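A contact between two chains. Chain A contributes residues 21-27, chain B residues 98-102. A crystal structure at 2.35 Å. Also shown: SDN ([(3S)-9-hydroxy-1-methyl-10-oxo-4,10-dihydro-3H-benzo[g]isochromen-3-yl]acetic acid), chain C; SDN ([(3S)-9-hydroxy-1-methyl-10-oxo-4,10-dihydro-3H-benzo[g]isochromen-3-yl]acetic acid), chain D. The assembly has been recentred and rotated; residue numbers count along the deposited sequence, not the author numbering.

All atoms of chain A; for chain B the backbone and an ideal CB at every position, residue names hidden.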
# COMPACT_ATOMS: atom_id res chain seq x y z
N GLN A 21 12.20 7.58 -4.91
CA GLN A 21 12.36 8.68 -3.97
C GLN A 21 12.45 8.19 -2.53
O GLN A 21 13.35 8.58 -1.79
CB GLN A 21 11.16 9.62 -4.03
CG GLN A 21 11.20 10.65 -4.99
CD GLN A 21 10.02 11.57 -4.84
OE1 GLN A 21 8.90 11.15 -4.49
NE2 GLN A 21 10.23 12.83 -5.19
N MET A 22 11.44 7.42 -2.10
CA MET A 22 11.37 7.07 -0.68
C MET A 22 12.40 6.02 -0.30
O MET A 22 12.82 5.97 0.86
CB MET A 22 9.98 6.57 -0.29
CG MET A 22 8.89 7.59 -0.35
SD MET A 22 9.46 9.31 -0.05
CE MET A 22 9.25 9.10 1.79
N HIS A 23 12.82 5.16 -1.24
CA HIS A 23 13.92 4.24 -0.91
C HIS A 23 15.17 5.03 -0.54
O HIS A 23 15.87 4.70 0.43
CB HIS A 23 14.22 3.27 -2.07
CG HIS A 23 13.12 2.27 -2.34
ND1 HIS A 23 13.05 1.53 -3.50
CD2 HIS A 23 12.03 1.91 -1.60
CE1 HIS A 23 11.98 0.75 -3.46
NE2 HIS A 23 11.35 0.96 -2.32
N ALA A 24 15.43 6.11 -1.27
CA ALA A 24 16.59 6.94 -0.99
C ALA A 24 16.41 7.70 0.32
O ALA A 24 17.32 7.74 1.15
CB ALA A 24 16.82 7.90 -2.16
N LEU A 25 15.24 8.29 0.55
CA LEU A 25 15.01 9.02 1.79
C LEU A 25 15.19 8.10 3.01
O LEU A 25 15.92 8.44 3.96
CB LEU A 25 13.61 9.63 1.78
CG LEU A 25 13.19 10.17 3.14
CD1 LEU A 25 14.08 11.37 3.41
CD2 LEU A 25 11.75 10.59 3.25
N ASP A 26 14.54 6.93 2.99
CA ASP A 26 14.51 6.07 4.16
C ASP A 26 15.87 5.44 4.44
O ASP A 26 16.11 5.00 5.56
CB ASP A 26 13.47 4.95 4.02
CG ASP A 26 12.02 5.47 3.97
OD1 ASP A 26 11.75 6.57 4.48
OD2 ASP A 26 11.13 4.77 3.42
N GLU A 27 16.76 5.35 3.44
CA GLU A 27 18.12 4.90 3.68
C GLU A 27 19.07 6.06 3.96
O GLU A 27 20.28 5.85 4.00
CB GLU A 27 18.62 4.04 2.52
CG GLU A 27 17.79 2.74 2.24
CD GLU A 27 17.87 1.63 3.34
OE1 GLU A 27 17.16 0.59 3.21
OE2 GLU A 27 18.64 1.78 4.33
N UNK B 98 12.74 -6.58 -8.38
CA UNK B 98 11.71 -5.82 -7.70
C UNK B 98 12.13 -5.53 -6.26
O UNK B 98 12.28 -6.46 -5.46
CB UNK B 98 10.38 -6.57 -7.73
N UNK B 99 12.25 -4.25 -5.93
CA UNK B 99 12.48 -3.78 -4.56
C UNK B 99 11.21 -3.16 -4.00
O UNK B 99 10.58 -2.33 -4.65
CB UNK B 99 13.63 -2.77 -4.52
N UNK B 100 10.87 -3.53 -2.77
CA UNK B 100 9.64 -3.04 -2.20
C UNK B 100 9.67 -3.20 -0.68
O UNK B 100 10.59 -3.77 -0.11
CB UNK B 100 8.44 -3.77 -2.80
N UNK B 101 8.63 -2.66 -0.05
CA UNK B 101 8.42 -2.70 1.39
C UNK B 101 7.32 -3.69 1.69
O UNK B 101 6.32 -3.80 0.96
CB UNK B 101 8.08 -1.32 1.94
N UNK B 102 7.50 -4.42 2.78
CA UNK B 102 6.45 -5.25 3.35
C UNK B 102 6.15 -4.77 4.76
O UNK B 102 7.07 -4.44 5.51
CB UNK B 102 6.85 -6.73 3.35
O4 SDN C . 9.17 12.87 2.19
C11 SDN C . 7.85 12.59 2.56
C12 SDN C . 7.42 12.73 3.88
C13 SDN C . 8.43 13.21 4.94
O5 SDN C . 9.55 13.46 4.63
C14 SDN C . 7.97 13.37 6.38
C15 SDN C . 8.97 13.88 7.45
O3 SDN C . 8.39 14.58 8.56
C16 SDN C . 10.49 13.82 7.28
C10 SDN C . 6.97 12.11 1.61
C9 SDN C . 5.64 11.80 1.96
C8 SDN C . 5.21 11.95 3.27
C7 SDN C . 6.09 12.41 4.24
C6 SDN C . 5.60 12.56 5.72
C5 SDN C . 6.61 13.07 6.75
C4 SDN C . 6.16 13.24 8.13
C3 SDN C . 7.11 14.02 9.03
C2 SDN C . 7.48 12.92 10.01
C1 SDN C . 7.01 12.96 11.44
O2 SDN C . 6.24 13.88 11.82
O1 SDN C . 7.41 12.06 12.23
O4 SDN D . 6.61 -14.39 1.91
C11 SDN D . 7.04 -13.11 2.29
C12 SDN D . 7.41 -12.82 3.60
C13 SDN D . 7.35 -13.94 4.65
O5 SDN D . 6.99 -15.03 4.35
C14 SDN D . 7.75 -13.63 6.09
C15 SDN D . 7.72 -14.76 7.15
O3 SDN D . 8.65 -14.62 8.24
C16 SDN D . 6.90 -16.05 6.98
C10 SDN D . 7.04 -12.10 1.34
C9 SDN D . 7.44 -10.80 1.69
C8 SDN D . 7.83 -10.51 2.99
C7 SDN D . 7.80 -11.51 3.96
C6 SDN D . 8.22 -11.17 5.43
C5 SDN D . 8.18 -12.30 6.45
C4 SDN D . 8.58 -12.02 7.83
C3 SDN D . 8.81 -13.23 8.71
C2 SDN D . 7.70 -13.02 9.72
C1 SDN D . 8.00 -12.63 11.15
O2 SDN D . 9.19 -12.43 11.50
O1 SDN D . 7.04 -12.53 11.97

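Residues 98-102 of chain B run as an extended strand past the last turns of a chain A helix, the two axes approaching to 10.3 Å at an angle of 65°. Such a crossing allows only a few side chains to meet, and the alternation of the strand decides which.

Position 98 has no atom of chain A within 5.5 Å of its ideal CB, so this contact places no demand on it and almost any residue compatible with a strand would serve. It is alanine, and A98(B) takes no part in the contact.

At position 99, with phi/psi of -106/134°, the CA-to-CB bond points toward chain A, and the ideal CB lies 4.0 Å from CE1 of H23(A). CE1 of the imidazole thus already comes close to the root of the side chain, while space remains open beyond it. A small residue would fit, as would a longer polar or acidic one whose end can turn aside. The deposited residue is aspartate. With chi1 in the m well, the carboxylate of D99(B) is directed away from the ring and does not pair with it, its OD1 being hydrogen-bonded elsewhere in the structure; the closer approach comes from the backbone, where O of D99(B) lies 3.6 Å from CE1 of H23(A), near the ring plane.

Position 100 turns its CB away from the helix, although its CA is the nearest in the strand to that of H23(A), at 8.5 Å. Chain A therefore leaves the choice of side chain free, a large one included. Phenylalanine is found here, and its ring is carried off on the far side; F100(B) meets the helix chiefly through its CA, 4.4 Å from NE2 of H23(A).

At position 101 CB points toward chain A again, but nothing lies within 5.5 Å of it. The gap calls for a long side chain, and what waits across it is mixed: the imidazole of H23(A), the carboxylate of D26(A) and the carbonyl of M22(A). A long residue ending in a donor would suit, such as lysine, arginine or tyrosine, the aromatic one having the added merit of a flat surface to set beside the histidine. The residue is tyrosine. The OH of Y101(B) donates a hydrogen bond to OD2 of D26(A) at 2.7 Å, and NE2 of H23(A) lies over one face of the phenol ring. The two rings meet obliquely, their planes at 51°.

Position 102 is out of reach of the helix and unconstrained by it. It is threonine; OG1 of T102(B) instead approaches C8 of the SDN in chain D, at 3.5 Å.

Chain B, residues 98-102: ADFYT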
# COMPACT_ATOMS: atom_id res chain seq x y z
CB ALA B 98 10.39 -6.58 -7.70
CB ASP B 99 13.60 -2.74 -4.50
CG ASP B 99 14.96 -3.31 -4.90
OD1 ASP B 99 15.31 -4.37 -4.36
OD2 ASP B 99 15.67 -2.71 -5.74
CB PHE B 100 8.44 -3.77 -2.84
CG PHE B 100 8.44 -5.25 -2.64
CD1 PHE B 100 9.16 -6.10 -3.50
CD2 PHE B 100 7.73 -5.82 -1.60
CE1 PHE B 100 9.16 -7.48 -3.32
CE2 PHE B 100 7.73 -7.23 -1.40
CZ PHE B 100 8.45 -8.05 -2.26
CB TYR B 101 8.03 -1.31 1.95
CG TYR B 101 9.12 -0.24 1.90
CD1 TYR B 101 10.45 -0.57 1.60
CD2 TYR B 101 8.81 1.09 2.16
CE1 TYR B 101 11.43 0.41 1.59
CE2 TYR B 101 9.76 2.06 2.15
CZ TYR B 101 11.07 1.71 1.89
OH TYR B 101 12.01 2.71 1.88
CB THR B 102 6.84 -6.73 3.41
OG1 THR B 102 7.14 -7.18 2.09
CG2 THR B 102 5.64 -7.54 3.92
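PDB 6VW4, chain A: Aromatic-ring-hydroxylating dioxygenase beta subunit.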